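Local coordinates for protein mannitol dehydrogenase (Helicobacter pylori, PDB 3TWO) that probably catalyses the zinc-dependent, NADP(H)-linked interconversion of cinnamyl-type alcohols and their aldehydes, at residues V32-L37 against V86-F91; K148-E153 against N310-I315; P157-G162 against K297-M302; V193-A198 against V303-K308. One frame throughout, in Å; residues are numbered along the deposited sequence.

Interaction 1: V32-L37 against V86-F91; sequences VLIDIL and VGVGCF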
loop_
_atom_site.group_PDB
_atom_site.type_symbol
_atom_site.label_atom_id
_atom_site.label_comp_id
_atom_site.label_asym_id
_atom_site.label_seq_id
_atom_site.Cartn_x
_atom_site.Cartn_y
_atom_site.Cartn_z
ATOM N N VAL B 32 25.881 20.112 -21.200
ATOM C CA VAL B 32 25.701 21.561 -21.276
ATOM C C VAL B 32 26.069 22.199 -19.937
ATOM O O VAL B 32 25.901 21.590 -18.876
ATOM C CB VAL B 32 24.231 21.939 -21.611
ATOM C CG1 VAL B 32 23.842 21.279 -22.923
ATOM C CG2 VAL B 32 23.244 21.526 -20.463
ATOM N N LEU B 33 26.602 23.411 -20.022
ATOM C CA LEU B 33 26.974 24.259 -18.880
ATOM C C LEU B 33 25.859 25.272 -18.730
ATOM O O LEU B 33 25.577 26.040 -19.653
ATOM C CB LEU B 33 28.285 25.009 -19.198
ATOM C CG LEU B 33 28.749 26.135 -18.281
ATOM C CD1 LEU B 33 28.721 25.678 -16.863
ATOM C CD2 LEU B 33 30.183 26.668 -18.702
ATOM N N ILE B 34 25.224 25.269 -17.572
ATOM C CA ILE B 34 24.096 26.109 -17.288
ATOM C C ILE B 34 24.510 27.114 -16.254
ATOM O O ILE B 34 25.060 26.743 -15.203
ATOM C CB ILE B 34 22.943 25.245 -16.748
ATOM C CG1 ILE B 34 22.427 24.287 -17.861
ATOM C CG2 ILE B 34 21.860 26.151 -16.130
ATOM C CD1 ILE B 34 21.482 23.144 -17.384
ATOM N N ASP B 35 24.271 28.385 -16.545
ATOM C CA ASP B 35 24.339 29.438 -15.542
ATOM C C ASP B 35 23.023 29.432 -14.771
ATOM O O ASP B 35 21.967 29.592 -15.374
ATOM C CB ASP B 35 24.473 30.832 -16.189
ATOM C CG ASP B 35 25.893 31.328 -16.205
ATOM O OD1 ASP B 35 26.837 30.511 -16.254
ATOM O OD2 ASP B 35 26.071 32.571 -16.175
ATOM N N ILE B 36 23.100 29.307 -13.459
ATOM C CA ILE B 36 21.911 29.161 -12.616
ATOM C C ILE B 36 21.352 30.532 -12.197
ATOM O O ILE B 36 22.073 31.360 -11.627
ATOM C CB ILE B 36 22.224 28.317 -11.398
ATOM C CG1 ILE B 36 22.563 26.881 -11.828
ATOM C CG2 ILE B 36 21.043 28.308 -10.397
ATOM C CD1 ILE B 36 22.941 25.962 -10.649
ATOM N N LEU B 37 20.082 30.780 -12.510
ATOM C CA LEU B 37 19.436 32.077 -12.213
ATOM C C LEU B 37 18.611 31.954 -10.922
ATOM O O LEU B 37 18.699 32.815 -10.018
ATOM C CB LEU B 37 18.586 32.588 -13.418
ATOM C CG LEU B 37 19.245 32.913 -14.798
ATOM C CD1 LEU B 37 18.390 33.929 -15.556
ATOM C CD2 LEU B 37 20.559 33.506 -14.675
ATOM N N VAL B 86 16.343 26.875 -19.462
ATOM C CA VAL B 86 16.238 25.492 -19.111
ATOM C C VAL B 86 16.066 25.226 -17.638
ATOM O O VAL B 86 16.348 26.065 -16.816
ATOM C CB VAL B 86 17.531 24.711 -19.577
ATOM C CG1 VAL B 86 17.638 24.691 -21.080
ATOM C CG2 VAL B 86 18.773 25.339 -18.986
ATOM N N GLY B 87 15.679 24.004 -17.275
ATOM C CA GLY B 87 15.632 23.653 -15.861
ATOM C C GLY B 87 16.328 22.346 -15.608
ATOM O O GLY B 87 16.468 21.503 -16.535
ATOM N N VAL B 88 16.790 22.174 -14.359
ATOM C CA VAL B 88 17.363 20.920 -13.890
ATOM C C VAL B 88 16.659 20.502 -12.593
ATOM O O VAL B 88 16.384 21.360 -11.709
ATOM C CB VAL B 88 18.910 21.037 -13.690
ATOM C CG1 VAL B 88 19.525 19.722 -13.174
ATOM C CG2 VAL B 88 19.553 21.474 -14.999
ATOM N N GLY B 89 16.398 19.181 -12.479
ATOM C CA GLY B 89 15.695 18.622 -11.343
ATOM C C GLY B 89 16.571 17.825 -10.372
ATOM O O GLY B 89 17.755 18.141 -10.133
ATOM N N CYS B 90 15.977 16.756 -9.836
ATOM C CA CYS B 90 16.604 15.917 -8.811
ATOM C C CYS B 90 17.716 14.969 -9.244
ATOM O O CYS B 90 18.401 14.400 -8.355
ATOM C CB CYS B 90 15.519 15.064 -8.111
ATOM S SG CYS B 90 14.338 16.140 -7.289
ATOM N N PHE B 91 17.865 14.721 -10.556
ATOM C CA PHE B 91 18.994 13.884 -10.992
ATOM C C PHE B 91 19.581 14.391 -12.304
ATOM O O PHE B 91 18.877 15.051 -13.069
ATOM C CB PHE B 91 18.635 12.389 -11.081
ATOM C CG PHE B 91 17.402 12.139 -11.901
ATOM C CD1 PHE B 91 17.488 11.981 -13.273
ATOM C CD2 PHE B 91 16.146 12.092 -11.294
ATOM C CE1 PHE B 91 16.339 11.766 -14.045
ATOM C CE2 PHE B 91 15.011 11.854 -12.044
ATOM C CZ PHE B 91 15.116 11.702 -13.433
#
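I34 reaches over to V86 and V88 with the end of its longer branch, and its CD1 methyl carries most of the contact. That branch leaves the backbone with CG1 anti to the carbonyl carbon (chi1 -66°) and then runs out extended to CD1 (chi2 167°), which puts the methyl where it meets both valines. The closer of the two is V88: its CG2 comes to 3.5 Å from I34 CD1, tighter than an ordinary methyl-methyl contact. V86 turns its own CG2 the same way and stands 3.8 Å from I34 CD1. This methyl also grazes the I34 stem, with V86 CG2 4.0 Å from I34 CG1. The two valines present CG2 through different rotations: in V86 it sits between backbone N and carbonyl carbon, whereas in V88 CG1 is anti to the backbone N (chi1 179°), which leaves CG2 anti to the carbonyl carbon. Alternation along the strand brings V86 and V88 to the same face, with G87 between them. No hydrogen bond joins the two segments, so the contact is purely apolar and buried. It belongs to the core of the GroES-like domain. Strands 31-40 and 85-88 both pair antiparallel with strand 65-73 in a mixed sheet, while I136 and V138 of strand 135-139 pack on I34 and V88 respectively, and V143 on V86.

Interaction 2: K148-E153 against N310-I315; sequences KNAPLE and NIYPEI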
loop_
_atom_site.group_PDB
_atom_site.type_symbol
_atom_site.label_atom_id
_atom_site.label_comp_id
_atom_site.label_asym_id
_atom_site.label_seq_id
_atom_site.Cartn_x
_atom_site.Cartn_y
_atom_site.Cartn_z
ATOM N N LYS B 148 11.091 30.613 -23.152
ATOM C CA LYS B 148 11.876 31.825 -22.864
ATOM C C LYS B 148 11.109 33.005 -22.207
ATOM O O LYS B 148 11.732 33.899 -21.591
ATOM C CB LYS B 148 12.632 32.289 -24.113
ATOM C CG LYS B 148 11.772 32.363 -25.376
ATOM C CD LYS B 148 12.214 33.467 -26.370
ATOM C CE LYS B 148 11.259 33.541 -27.570
ATOM N NZ LYS B 148 12.018 33.516 -28.870
ATOM N N ASN B 149 9.775 33.020 -22.317
ATOM C CA ASN B 149 8.980 34.058 -21.626
ATOM C C ASN B 149 8.356 33.659 -20.279
ATOM O O ASN B 149 7.751 34.484 -19.626
ATOM C CB ASN B 149 7.908 34.636 -22.540
ATOM C CG ASN B 149 8.507 35.463 -23.662
ATOM O OD1 ASN B 149 8.479 35.035 -24.816
ATOM N ND2 ASN B 149 9.082 36.643 -23.331
ATOM N N ALA B 150 8.520 32.408 -19.859
ATOM C CA ALA B 150 8.028 31.974 -18.565
ATOM C C ALA B 150 8.729 32.737 -17.409
ATOM O O ALA B 150 9.922 33.038 -17.508
ATOM C CB ALA B 150 8.226 30.467 -18.434
ATOM N N PRO B 151 7.996 33.051 -16.307
ATOM C CA PRO B 151 8.715 33.702 -15.157
ATOM C C PRO B 151 9.662 32.681 -14.467
ATOM O O PRO B 151 9.212 31.698 -13.862
ATOM C CB PRO B 151 7.584 34.156 -14.225
ATOM C CG PRO B 151 6.396 33.197 -14.548
ATOM C CD PRO B 151 6.542 32.906 -16.066
ATOM N N LEU B 152 10.962 32.904 -14.598
ATOM C CA LEU B 152 11.947 31.866 -14.308
ATOM C C LEU B 152 12.094 31.565 -12.825
ATOM O O LEU B 152 12.390 30.424 -12.418
ATOM C CB LEU B 152 13.281 32.303 -14.858
ATOM C CG LEU B 152 14.038 31.243 -15.600
ATOM C CD1 LEU B 152 13.114 30.402 -16.524
ATOM C CD2 LEU B 152 15.147 31.987 -16.395
ATOM N N GLU B 153 11.877 32.587 -12.004
ATOM C CA GLU B 153 11.838 32.424 -10.541
ATOM C C GLU B 153 10.684 31.473 -10.117
ATOM O O GLU B 153 10.850 30.698 -9.174
ATOM C CB GLU B 153 11.803 33.793 -9.824
ATOM C CG GLU B 153 10.440 34.553 -9.643
ATOM C CD GLU B 153 9.912 35.172 -10.918
ATOM O OE1 GLU B 153 10.594 35.136 -11.956
ATOM O OE2 GLU B 153 8.774 35.695 -10.893
ATOM N N ASN B 310 -0.514 28.350 -16.877
ATOM C CA ASN B 310 -0.141 29.330 -15.847
ATOM C C ASN B 310 -0.377 28.807 -14.417
ATOM O O ASN B 310 -0.972 29.471 -13.591
ATOM C CB ASN B 310 -0.831 30.677 -16.075
ATOM C CG ASN B 310 0.122 31.851 -15.916
ATOM O OD1 ASN B 310 0.713 32.371 -16.920
ATOM N ND2 ASN B 310 0.286 32.298 -14.706
ATOM N N ILE B 311 0.123 27.610 -14.160
ATOM C CA ILE B 311 0.089 26.992 -12.865
ATOM C C ILE B 311 1.521 27.019 -12.296
ATOM O O ILE B 311 2.398 26.266 -12.742
ATOM C CB ILE B 311 -0.355 25.541 -13.010
ATOM C CG1 ILE B 311 -1.765 25.494 -13.588
ATOM C CG2 ILE B 311 -0.337 24.822 -11.663
ATOM C CD1 ILE B 311 -2.288 24.039 -13.939
ATOM N N TYR B 312 1.753 27.915 -11.335
ATOM C CA TYR B 312 3.044 28.110 -10.754
ATOM C C TYR B 312 3.027 28.048 -9.229
ATOM O O TYR B 312 2.023 28.404 -8.594
ATOM C CB TYR B 312 3.573 29.467 -11.163
ATOM C CG TYR B 312 3.905 29.591 -12.625
ATOM C CD1 TYR B 312 3.116 30.386 -13.491
ATOM C CD2 TYR B 312 5.006 28.923 -13.152
ATOM C CE1 TYR B 312 3.461 30.534 -14.877
ATOM C CE2 TYR B 312 5.353 29.072 -14.490
ATOM C CZ TYR B 312 4.585 29.875 -15.334
ATOM O OH TYR B 312 4.989 29.956 -16.636
ATOM N N PRO B 313 4.151 27.575 -8.625
ATOM C CA PRO B 313 4.320 27.722 -7.154
ATOM C C PRO B 313 4.225 29.164 -6.680
ATOM O O PRO B 313 4.555 30.150 -7.411
ATOM C CB PRO B 313 5.750 27.220 -6.896
ATOM C CG PRO B 313 6.447 27.343 -8.275
ATOM C CD PRO B 313 5.347 26.987 -9.273
ATOM N N GLU B 314 3.756 29.279 -5.462
ATOM C CA GLU B 314 3.774 30.502 -4.669
ATOM C C GLU B 314 5.190 30.574 -4.087
ATOM O O GLU B 314 5.621 29.676 -3.340
ATOM C CB GLU B 314 2.807 30.316 -3.502
ATOM C CG GLU B 314 1.390 30.072 -3.902
ATOM C CD GLU B 314 0.853 31.300 -4.539
ATOM O OE1 GLU B 314 0.983 32.363 -3.874
ATOM O OE2 GLU B 314 0.360 31.225 -5.696
ATOM N N ILE B 315 5.919 31.617 -4.418
ATOM C CA ILE B 315 7.325 31.661 -4.012
ATOM C C ILE B 315 7.613 32.946 -3.298
ATOM O O ILE B 315 6.905 33.949 -3.486
ATOM C CB ILE B 315 8.309 31.515 -5.202
ATOM C CG1 ILE B 315 8.161 32.721 -6.146
ATOM C CG2 ILE B 315 7.962 30.271 -6.012
ATOM C CD1 ILE B 315 9.406 33.451 -6.319
#
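A proline-on-tyrosine CH-pi contact joins P151, the N-cap residue of helix 152-155, to Y312 in the loop that carries the chain from helix 296-308 into strand 315-318. P151 CG lies over one face of the tyrosine ring, 4.1 Å from its centroid and 21° off the normal, shifted toward the rim at the hydroxyl end. The neighbouring ring carbon continues in that direction: P151 CD is 3.7 Å from Y312 CZ and 3.4 Å from Y312 OH. A150 completes the grip on this end of the ring with its CB, 3.7 Å from Y312 OH. At the edge, in the plane of the ring, lies N310 OD1. Y312 gets there with CG anti to its carbonyl carbon (chi1 -68°), which swings the ring toward the loop of P151. Farther along, E153 and I315 meet through aliphatic carbon alone, CG of the glutamate lying 3.7 Å from CD1 of the isoleucine, with the two side chains crossing at about a right angle. E153 CG sits between the backbone N and the carbonyl carbon (chi1 83°), which carries it to I315. The loop itself starts from a Schellman motif, with N310 as its C-prime residue: N310 N bonds to I307 O, and I311 N to S306 O. Around the contact, I307 of helix 296-308 packs on both A150 and Y312, K194 of helix 187-198 gives a hydrogen bond to Y312 O, and Y38 of strand 31-40 touches E153.

Interaction 3: P157-G162 against K297-M302; sequences PLLCAG and KETQEM. With ZN (zinc ion), chain G.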
loop_
_atom_site.group_PDB
_atom_site.type_symbol
_atom_site.label_atom_id
_atom_site.label_comp_id
_atom_site.label_asym_id
_atom_site.label_seq_id
_atom_site.Cartn_x
_atom_site.Cartn_y
_atom_site.Cartn_z
ATOM N N PRO B 157 10.831 25.785 -8.970
ATOM C CA PRO B 157 10.337 24.675 -8.114
ATOM C C PRO B 157 9.468 23.697 -8.873
ATOM O O PRO B 157 9.173 22.631 -8.335
ATOM C CB PRO B 157 9.512 25.378 -6.999
ATOM C CG PRO B 157 9.995 26.846 -6.988
ATOM C CD PRO B 157 10.366 27.107 -8.489
ATOM N N LEU B 158 9.063 24.020 -10.112
ATOM C CA LEU B 158 8.396 23.003 -10.915
ATOM C C LEU B 158 9.308 21.809 -11.053
ATOM O O LEU B 158 8.807 20.687 -11.153
ATOM C CB LEU B 158 8.043 23.493 -12.327
ATOM C CG LEU B 158 7.145 24.676 -12.414
ATOM C CD1 LEU B 158 7.101 25.231 -13.905
ATOM C CD2 LEU B 158 5.797 24.330 -11.858
ATOM N N LEU B 159 10.648 22.036 -11.045
ATOM C CA LEU B 159 11.586 20.944 -11.307
ATOM C C LEU B 159 11.560 19.856 -10.269
ATOM O O LEU B 159 12.006 18.759 -10.556
ATOM C CB LEU B 159 13.021 21.424 -11.562
ATOM C CG LEU B 159 13.380 21.973 -12.965
ATOM C CD1 LEU B 159 13.544 20.767 -13.913
ATOM C CD2 LEU B 159 12.349 22.947 -13.511
ATOM N N CYS B 160 11.071 20.137 -9.060
ATOM C CA CYS B 160 10.883 19.053 -8.072
ATOM C C CYS B 160 9.514 19.037 -7.440
ATOM O O CYS B 160 8.826 18.076 -7.573
ATOM C CB CYS B 160 11.896 19.102 -6.952
ATOM S SG CYS B 160 11.636 17.695 -5.868
ATOM N N ALA B 161 9.118 20.080 -6.734
ATOM C CA ALA B 161 7.708 20.207 -6.269
ATOM C C ALA B 161 6.637 19.955 -7.328
ATOM O O ALA B 161 5.612 19.279 -7.069
ATOM C CB ALA B 161 7.474 21.606 -5.626
ATOM N N GLY B 162 6.843 20.537 -8.506
ATOM C CA GLY B 162 5.888 20.361 -9.616
ATOM C C GLY B 162 5.790 18.896 -10.096
ATOM O O GLY B 162 4.742 18.322 -10.000
ATOM N N LYS B 297 11.110 12.629 -19.264
ATOM C CA LYS B 297 9.964 12.796 -20.124
ATOM C C LYS B 297 8.759 13.404 -19.414
ATOM O O LYS B 297 8.186 14.355 -19.908
ATOM C CB LYS B 297 9.550 11.468 -20.712
ATOM C CG LYS B 297 8.579 11.666 -21.871
ATOM C CD LYS B 297 8.101 10.349 -22.461
ATOM C CE LYS B 297 7.654 10.664 -23.883
ATOM N NZ LYS B 297 6.907 9.492 -24.363
ATOM N N GLU B 298 8.364 12.857 -18.253
ATOM C CA GLU B 298 7.133 13.334 -17.652
ATOM C C GLU B 298 7.436 14.711 -17.037
ATOM O O GLU B 298 6.526 15.556 -16.920
ATOM C CB GLU B 298 6.534 12.329 -16.609
ATOM C CG GLU B 298 5.128 12.739 -16.150
ATOM C CD GLU B 298 4.514 11.870 -15.053
ATOM O OE1 GLU B 298 5.247 11.184 -14.256
ATOM O OE2 GLU B 298 3.259 11.886 -14.938
ATOM N N THR B 299 8.676 14.923 -16.573
ATOM C CA THR B 299 9.058 16.260 -16.088
ATOM C C THR B 299 8.886 17.350 -17.195
ATOM O O THR B 299 8.324 18.458 -16.927
ATOM C CB THR B 299 10.486 16.275 -15.536
ATOM O OG1 THR B 299 10.618 15.284 -14.477
ATOM C CG2 THR B 299 10.888 17.739 -14.995
ATOM N N GLN B 300 9.324 17.025 -18.430
ATOM C CA GLN B 300 9.102 17.917 -19.571
ATOM C C GLN B 300 7.592 18.122 -19.809
ATOM O O GLN B 300 7.139 19.260 -19.987
ATOM C CB GLN B 300 9.763 17.396 -20.854
ATOM C CG GLN B 300 9.668 18.393 -22.043
ATOM C CD GLN B 300 10.490 19.645 -21.784
ATOM O OE1 GLN B 300 11.706 19.541 -21.613
ATOM N NE2 GLN B 300 9.817 20.854 -21.671
ATOM N N GLU B 301 6.824 17.040 -19.819
ATOM C CA GLU B 301 5.400 17.176 -20.006
ATOM C C GLU B 301 4.812 18.110 -18.931
ATOM O O GLU B 301 3.980 18.970 -19.217
ATOM C CB GLU B 301 4.755 15.788 -19.893
ATOM C CG GLU B 301 3.210 15.802 -19.931
ATOM C CD GLU B 301 2.613 14.446 -19.457
ATOM O OE1 GLU B 301 1.688 14.455 -18.602
ATOM O OE2 GLU B 301 3.112 13.390 -19.914
ATOM N N MET B 302 5.250 17.945 -17.699
ATOM C CA MET B 302 4.687 18.735 -16.558
ATOM C C MET B 302 5.055 20.225 -16.675
ATOM O O MET B 302 4.195 21.130 -16.517
ATOM C CB MET B 302 5.126 18.130 -15.196
ATOM C CG MET B 302 4.870 18.978 -13.920
ATOM S SD MET B 302 6.125 20.299 -13.720
ATOM C CE MET B 302 5.276 21.493 -12.824
HETATM ZN ZN ZN G . 12.936 17.790 -3.847
#
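The helix that carries zinc ligand C160, 158-171, packs on helix 296-308 through L158, L159 and G162, so this contact lies behind the zinc and NADPH site. C160 SG binds the zinc at 2.4 Å; its sulfur is anti to the backbone N (chi1 -177°), which turns it to the zinc and away from helix 296-308, and C42 and H64 supply the other protein ligands. Nearby, P157 O accepts from both C160 N and G162 N, the second at 3.1 Å in a wider pi-type turn. The short helical segments run nearly at right angles, 95° between directions, with axes 10.0 Å apart. M302 makes most of the join. Its chain starts out anti to the backbone N and bends at chi2 (-79°), bringing SD to 3.7 Å from L158 O and 4.0 Å from L158 CB, while M302 CG lies 3.9 Å from G162 C. Its terminal methyl is modelled too close to both L158 and Y195, so its exact place is doubtful. The second touch is looser: L159 CD1 meets T299 CG2 at 4.2 Å, the two side chains crossing about perpendicularly, while T299 OG1 hydrogen-bonds G295 O, just before its helix. I144 touches both L159 and T299. A zinc held by two cysteines and a histidine beside the nicotinamide cofactor is the hallmark of the catalytic site in zinc-dependent medium-chain alcohol dehydrogenases.

Interaction 4: V193-A198 against V303-K308; sequences VKYAVA and VDFSIK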
loop_
_atom_site.group_PDB
_atom_site.type_symbol
_atom_site.label_atom_id
_atom_site.label_comp_id
_atom_site.label_asym_id
_atom_site.label_seq_id
_atom_site.Cartn_x
_atom_site.Cartn_y
_atom_site.Cartn_z
ATOM N N VAL B 193 -2.328 20.849 -4.609
ATOM C CA VAL B 193 -3.571 21.623 -4.625
ATOM C C VAL B 193 -3.881 22.283 -5.994
ATOM O O VAL B 193 -4.968 22.121 -6.531
ATOM C CB VAL B 193 -3.616 22.673 -3.480
ATOM C CG1 VAL B 193 -4.822 23.681 -3.732
ATOM C CG2 VAL B 193 -3.805 22.000 -2.126
ATOM N N LYS B 194 -2.918 23.016 -6.560
ATOM C CA LYS B 194 -3.131 23.673 -7.831
ATOM C C LYS B 194 -3.413 22.708 -8.971
ATOM O O LYS B 194 -4.341 22.932 -9.741
ATOM C CB LYS B 194 -1.965 24.592 -8.196
ATOM C CG LYS B 194 -1.879 25.790 -7.237
ATOM C CD LYS B 194 -0.437 26.292 -7.118
ATOM C CE LYS B 194 -0.366 27.691 -6.546
ATOM N NZ LYS B 194 -0.380 28.665 -7.648
ATOM N N TYR B 195 -2.622 21.649 -9.074
ATOM C CA TYR B 195 -2.835 20.679 -10.132
ATOM C C TYR B 195 -4.201 20.023 -9.944
ATOM O O TYR B 195 -4.937 19.902 -10.896
ATOM C CB TYR B 195 -1.712 19.590 -10.165
ATOM C CG TYR B 195 -0.365 20.122 -10.649
ATOM C CD1 TYR B 195 0.842 19.806 -9.973
ATOM C CD2 TYR B 195 -0.291 20.922 -11.788
ATOM C CE1 TYR B 195 2.058 20.311 -10.391
ATOM C CE2 TYR B 195 0.914 21.396 -12.251
ATOM C CZ TYR B 195 2.091 21.102 -11.537
ATOM O OH TYR B 195 3.280 21.636 -12.012
ATOM N N ALA B 196 -4.518 19.565 -8.731
ATOM C CA ALA B 196 -5.829 18.847 -8.548
ATOM C C ALA B 196 -6.999 19.729 -8.857
ATOM O O ALA B 196 -7.919 19.286 -9.514
ATOM C CB ALA B 196 -5.967 18.218 -7.158
ATOM N N VAL B 197 -6.944 20.995 -8.447
ATOM C CA VAL B 197 -8.000 21.934 -8.817
ATOM C C VAL B 197 -8.051 22.123 -10.350
ATOM O O VAL B 197 -9.133 22.059 -10.926
ATOM C CB VAL B 197 -7.819 23.345 -8.189
ATOM C CG1 VAL B 197 -8.944 24.379 -8.742
ATOM C CG2 VAL B 197 -7.852 23.272 -6.707
ATOM N N ALA B 198 -6.912 22.344 -11.008
ATOM C CA ALA B 198 -6.895 22.484 -12.476
ATOM C C ALA B 198 -7.420 21.206 -13.167
ATOM O O ALA B 198 -7.917 21.273 -14.275
ATOM C CB ALA B 198 -5.474 22.777 -12.950
ATOM N N VAL B 303 6.314 20.499 -16.969
ATOM C CA VAL B 303 6.695 21.907 -17.163
ATOM C C VAL B 303 5.910 22.547 -18.302
ATOM O O VAL B 303 5.404 23.667 -18.159
ATOM C CB VAL B 303 8.261 22.080 -17.337
ATOM C CG1 VAL B 303 8.625 23.507 -17.860
ATOM C CG2 VAL B 303 8.976 21.765 -15.962
ATOM N N ASP B 304 5.763 21.820 -19.418
ATOM C CA ASP B 304 5.004 22.352 -20.573
ATOM C C ASP B 304 3.566 22.676 -20.155
ATOM O O ASP B 304 3.024 23.731 -20.543
ATOM C CB ASP B 304 4.975 21.338 -21.760
ATOM C CG ASP B 304 6.358 21.132 -22.403
ATOM O OD1 ASP B 304 7.307 21.914 -22.155
ATOM O OD2 ASP B 304 6.522 20.146 -23.122
ATOM N N PHE B 305 2.946 21.744 -19.399
ATOM C CA PHE B 305 1.567 21.867 -18.971
ATOM C C PHE B 305 1.443 23.110 -18.076
ATOM O O PHE B 305 0.533 23.915 -18.243
ATOM C CB PHE B 305 1.179 20.602 -18.153
ATOM C CG PHE B 305 -0.221 20.634 -17.578
ATOM C CD1 PHE B 305 -1.336 20.385 -18.375
ATOM C CD2 PHE B 305 -0.429 20.858 -16.220
ATOM C CE1 PHE B 305 -2.666 20.389 -17.826
ATOM C CE2 PHE B 305 -1.736 20.838 -15.656
ATOM C CZ PHE B 305 -2.850 20.614 -16.471
ATOM N N SER B 306 2.394 23.247 -17.145
ATOM C CA SER B 306 2.311 24.237 -16.096
ATOM C C SER B 306 2.479 25.603 -16.720
ATOM O O SER B 306 1.805 26.555 -16.342
ATOM C CB SER B 306 3.374 23.958 -15.030
ATOM O OG SER B 306 3.178 22.650 -14.511
ATOM N N ILE B 307 3.327 25.701 -17.723
ATOM C CA ILE B 307 3.539 27.004 -18.317
ATOM C C ILE B 307 2.325 27.351 -19.170
ATOM O O ILE B 307 1.845 28.498 -19.153
ATOM C CB ILE B 307 4.805 27.045 -19.161
ATOM C CG1 ILE B 307 6.013 27.169 -18.240
ATOM C CG2 ILE B 307 4.719 28.191 -20.284
ATOM C CD1 ILE B 307 7.395 26.834 -18.974
ATOM N N LYS B 308 1.836 26.369 -19.916
ATOM C CA LYS B 308 0.634 26.571 -20.717
ATOM C C LYS B 308 -0.582 27.073 -19.909
ATOM O O LYS B 308 -1.276 28.003 -20.330
ATOM C CB LYS B 308 0.236 25.268 -21.434
ATOM C CG LYS B 308 -0.930 25.517 -22.401
ATOM C CD LYS B 308 -1.586 24.239 -22.772
ATOM C CE LYS B 308 -2.400 24.399 -24.049
ATOM N NZ LYS B 308 -2.969 23.035 -24.361
#
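Y195 and S306 supply the polar part of this contact. The phenol gives a hydrogen bond from Y195 OH to S306 OG at 2.7 Å, though the hydroxyl is modelled too close to an atom of M302 and its position is correspondingly less sure. S306 OG sits at the edge of the tyrosine ring, in its plane, also 3.4 Å from Y195 CE2. It comes to that edge with OG anti to the serine carbonyl carbon (chi1 -58°), a rotation that also lets it bond to M302 O one turn back in its helix. The serine oxygen thus has two partners, one in each helix.

The elements joined here are helix 187-198, which follows strand 179-183 of the NADP(H)-binding Rossmann-type domain through what is probably its glycine-rich turn, and helix 296-308, which comes after 287-290, the outermost strand, within this chain, of the parallel sheet. Apolar and aromatic contact makes up the rest. F305 comes up with CG anti to its backbone N (chi1 177°), and its CE2 lies 4.1 Å from Y195 CD2. The tyrosine carbon meets the F305 ring at its edge, near the ring plane, and the two side chains run past each other in opposite directions. Y195 has a second aromatic neighbour in Y166 of helix 158-171, an edge-to-face pair, and L158, T165 and L169 of the same helix touch it as well; F305 meets the ring of H309, with planes at about 60°.

Overall arrangement
Interactions 2, 3 and 4 form one cluster, their centres 10 to 12 Å apart, with helix 296-308 shared by interactions 3 and 4 and leading into the loop of interaction 2. P313 CD packs 3.7 Å from L158 CD2, linking interactions 2 and 3, while I311 CD1 lies 3.6 Å from A198 CB, linking 2 and 4. Interaction 1 meets interaction 3, V88 O lying 3.3 Å from L159 CG and C90 packing on C160, and also touches interaction 2, L37 CD1 being 3.9 Å from L152 CD2. Interaction 3 alone includes a zinc ligand, which also touches NADPH; the side chains of V88 and Y195 lie about 12 and 13 Å from a zinc.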